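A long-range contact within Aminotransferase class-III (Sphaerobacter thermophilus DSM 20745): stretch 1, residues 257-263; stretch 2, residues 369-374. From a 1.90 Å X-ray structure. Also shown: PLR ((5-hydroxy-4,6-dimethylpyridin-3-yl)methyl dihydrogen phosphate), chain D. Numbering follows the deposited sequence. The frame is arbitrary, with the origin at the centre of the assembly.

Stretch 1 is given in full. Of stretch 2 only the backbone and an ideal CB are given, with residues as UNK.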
# COMPACT_ATOMS: atom_id res chain seq x y z
N VAL B 257 -1.31 -13.20 5.19
CA VAL B 257 -2.20 -12.05 5.09
C VAL B 257 -3.64 -12.47 5.32
O VAL B 257 -4.41 -11.76 5.97
CB VAL B 257 -2.00 -11.34 3.73
CG1 VAL B 257 -3.07 -10.27 3.52
CG2 VAL B 257 -0.62 -10.70 3.67
N ILE B 258 -4.02 -13.66 4.86
CA ILE B 258 -5.30 -14.27 5.22
C ILE B 258 -5.16 -15.27 6.37
O ILE B 258 -5.99 -15.27 7.28
CB ILE B 258 -5.96 -14.94 3.99
CG1 ILE B 258 -6.61 -13.89 3.08
CG2 ILE B 258 -7.02 -15.97 4.45
CD1 ILE B 258 -7.44 -14.49 1.94
N SER B 259 -4.15 -16.15 6.34
CA SER B 259 -4.16 -17.31 7.23
C SER B 259 -3.88 -16.97 8.69
O SER B 259 -4.05 -17.85 9.55
CB SER B 259 -3.20 -18.40 6.73
OG SER B 259 -1.85 -18.05 6.96
N LEU B 260 -3.40 -15.76 9.00
CA LEU B 260 -3.06 -15.44 10.38
C LEU B 260 -4.26 -15.59 11.31
O LEU B 260 -4.09 -15.84 12.51
CB LEU B 260 -2.51 -14.01 10.49
CG LEU B 260 -1.73 -13.65 11.76
CD1 LEU B 260 -0.29 -14.17 11.71
CD2 LEU B 260 -1.73 -12.13 11.99
N ARG B 261 -5.46 -15.52 10.74
CA ARG B 261 -6.70 -15.60 11.56
C ARG B 261 -7.01 -17.05 11.93
O ARG B 261 -8.02 -17.25 12.59
CB ARG B 261 -7.89 -15.00 10.80
CG ARG B 261 -8.41 -15.87 9.67
CD ARG B 261 -9.92 -15.84 9.58
NE ARG B 261 -10.45 -14.55 9.18
CZ ARG B 261 -11.73 -14.21 9.25
NH1 ARG B 261 -12.11 -13.01 8.86
NH2 ARG B 261 -12.61 -15.07 9.72
N SER B 262 -6.20 -18.02 11.50
CA SER B 262 -6.52 -19.43 11.76
C SER B 262 -6.36 -19.82 13.23
O SER B 262 -6.94 -20.83 13.65
CB SER B 262 -5.64 -20.33 10.90
OG SER B 262 -5.75 -19.97 9.54
N ASP B 263 -5.64 -19.03 14.02
CA ASP B 263 -5.22 -19.45 15.35
C ASP B 263 -4.65 -18.24 16.09
O ASP B 263 -4.19 -17.27 15.47
CB ASP B 263 -4.19 -20.58 15.24
CG ASP B 263 -3.72 -21.07 16.59
OD1 ASP B 263 -4.39 -21.96 17.15
OD2 ASP B 263 -2.69 -20.56 17.07
N UNK B 369 -11.48 -26.40 5.11
CA UNK B 369 -11.45 -25.21 5.94
C UNK B 369 -10.77 -25.46 7.27
O UNK B 369 -10.46 -26.58 7.64
CB UNK B 369 -12.87 -24.69 6.17
N UNK B 370 -10.56 -24.36 7.98
CA UNK B 370 -9.91 -24.39 9.28
C UNK B 370 -10.31 -23.14 10.05
O UNK B 370 -10.45 -22.07 9.46
CB UNK B 370 -8.39 -24.49 9.14
N UNK B 371 -10.50 -23.28 11.36
CA UNK B 371 -10.98 -22.14 12.13
C UNK B 371 -12.23 -21.57 11.49
O UNK B 371 -13.18 -22.31 11.18
CB UNK B 371 -9.90 -21.06 12.24
N UNK B 372 -12.22 -20.27 11.19
CA UNK B 372 -13.39 -19.59 10.64
C UNK B 372 -13.32 -19.40 9.13
O UNK B 372 -14.06 -18.58 8.58
CB UNK B 372 -13.56 -18.23 11.31
N UNK B 373 -12.47 -20.16 8.44
CA UNK B 373 -12.36 -20.12 6.99
C UNK B 373 -12.87 -21.43 6.40
O UNK B 373 -12.59 -22.50 6.93
CB UNK B 373 -10.91 -19.86 6.56
N UNK B 374 -13.60 -21.34 5.29
CA UNK B 374 -14.11 -22.55 4.65
C UNK B 374 -14.19 -22.35 3.14
O UNK B 374 -14.26 -21.22 2.64
CB UNK B 374 -15.48 -22.92 5.21
N1 PLR D . -1.42 -12.27 0.37
C2 PLR D . -2.56 -12.96 0.49
C2A PLR D . -2.50 -14.41 0.84
C3 PLR D . -3.79 -12.32 0.30
O3 PLR D . -4.92 -13.04 0.44
C4 PLR D . -3.82 -10.94 -0.02
C4A PLR D . -5.10 -10.26 -0.20
C5 PLR D . -2.61 -10.25 -0.12
C6 PLR D . -1.45 -10.96 0.06
C5A PLR D . -2.56 -8.79 -0.48
O4P PLR D . -3.05 -7.88 0.55
P PLR D . -3.65 -6.45 0.11
O1P PLR D . -2.59 -5.82 -0.72
O2P PLR D . -4.88 -6.74 -0.68
O3P PLR D . -3.94 -5.71 1.37

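Two strand pieces are joined by a type II' turn from 370 to 373, closed by the amide N of 370 to the O of 373 at 2.9 Å and the N of 373 to the O of 370 at 3.0 Å. The tip of this hairpin lies against the short 3-10 segment of stretch 1 and the residue after it, with the CA of S262 5.2 Å from the CA of 371.

At position 369 the ideal CB finds nothing of stretch 1 within 5.5 Å, so the partner sets no demand. The hairpin does: that CB would sit 2.3 Å from the backbone O of 373, a clash. With phi at 157° as well, only a residue without a side chain fits comfortably, and the residue is G369.

Position 370 has extended angles, and its CA-to-CB bond runs sideways, with the ideal CB 5.2 Å from S262 OG. A small side chain would make little contact with stretch 1; a long or flat one could reach along S262 toward D263, and an end able to donate a hydrogen bond, directly or through water, would suit the carboxylate of D263. Leucine or methionine could only pack; glutamine or an aromatic residue is also conceivable. The deposited residue is Y370, with chi1 in t, and its end comes nearer than its CB direction suggests. S262 O lies at the edge of the ring, near its plane, 3.4 Å from Y370 CE1, while S262 CB is 3.9 Å from Y370 CD1. Water 2 bridges the two side chains of Y370 and D263: its O lies 2.8 Å from Y370 OH and donates to D263 OD1 at 2.6 Å.

Position 371 points toward stretch 1, yet there is little room: an ideal CB would be a tight 3.3 Å from S262 O. Phi of 53° with psi of -126°, the first corner of a II' turn, favours glycine independently. G371 meets both conditions and lets the backbones approach.

Position 372 also points toward stretch 1, and its ideal CB is 3.7 Å from R261 NH2. A guanidinium this close calls for a short acceptor: serine, threonine, asparagine or aspartate could serve. It is S372, chi1 in p, and R261 NH2 donates to S372 OG at 2.8 Å with an angle of 152°, the hydroxyl lying at the edge of the guanidinium, near its plane. Water 1 adds a second link, its O 2.6 Å from S372 OG and donating to R261 O at 2.9 Å.

Position 373 points toward the aliphatic part of R261, the ideal CB being 5.1 Å from R261 CD, with I258 farther along. This gap asks for a medium-sized apolar side chain; leucine, isoleucine or methionine would be reasonable. L373, with chi1 in m and chi2 in t, places CD2 3.7 Å from R261 CD and CD1 4.0 Å from I258 CG2.

Position 374 is out of reach of stretch 1, and extended angles suit many residues. It is F374, whose side chain makes no contact with stretch 1.

Stretch 2 (369-374) GYGSLF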
# COMPACT_ATOMS: atom_id res chain seq x y z
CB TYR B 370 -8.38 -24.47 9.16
CG TYR B 370 -7.73 -24.77 10.49
CD1 TYR B 370 -7.50 -23.75 11.42
CD2 TYR B 370 -7.42 -26.07 10.85
CE1 TYR B 370 -6.95 -24.03 12.65
CE2 TYR B 370 -6.86 -26.36 12.09
CZ TYR B 370 -6.64 -25.34 12.98
OH TYR B 370 -6.10 -25.63 14.20
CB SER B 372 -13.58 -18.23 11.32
OG SER B 372 -12.39 -17.46 11.22
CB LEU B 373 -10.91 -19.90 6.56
CG LEU B 373 -10.21 -18.62 7.03
CD1 LEU B 373 -8.72 -18.71 6.76
CD2 LEU B 373 -10.80 -17.43 6.32
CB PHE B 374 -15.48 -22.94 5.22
CG PHE B 374 -16.57 -21.94 4.93
CD1 PHE B 374 -17.31 -22.02 3.76
CD2 PHE B 374 -16.86 -20.93 5.83
CE1 PHE B 374 -18.30 -21.11 3.49
CE2 PHE B 374 -17.85 -20.02 5.57
CZ PHE B 374 -18.57 -20.10 4.40
O HOH W 1 -10.60 -18.50 12.78
O HOH W 2 -6.09 -23.41 15.87
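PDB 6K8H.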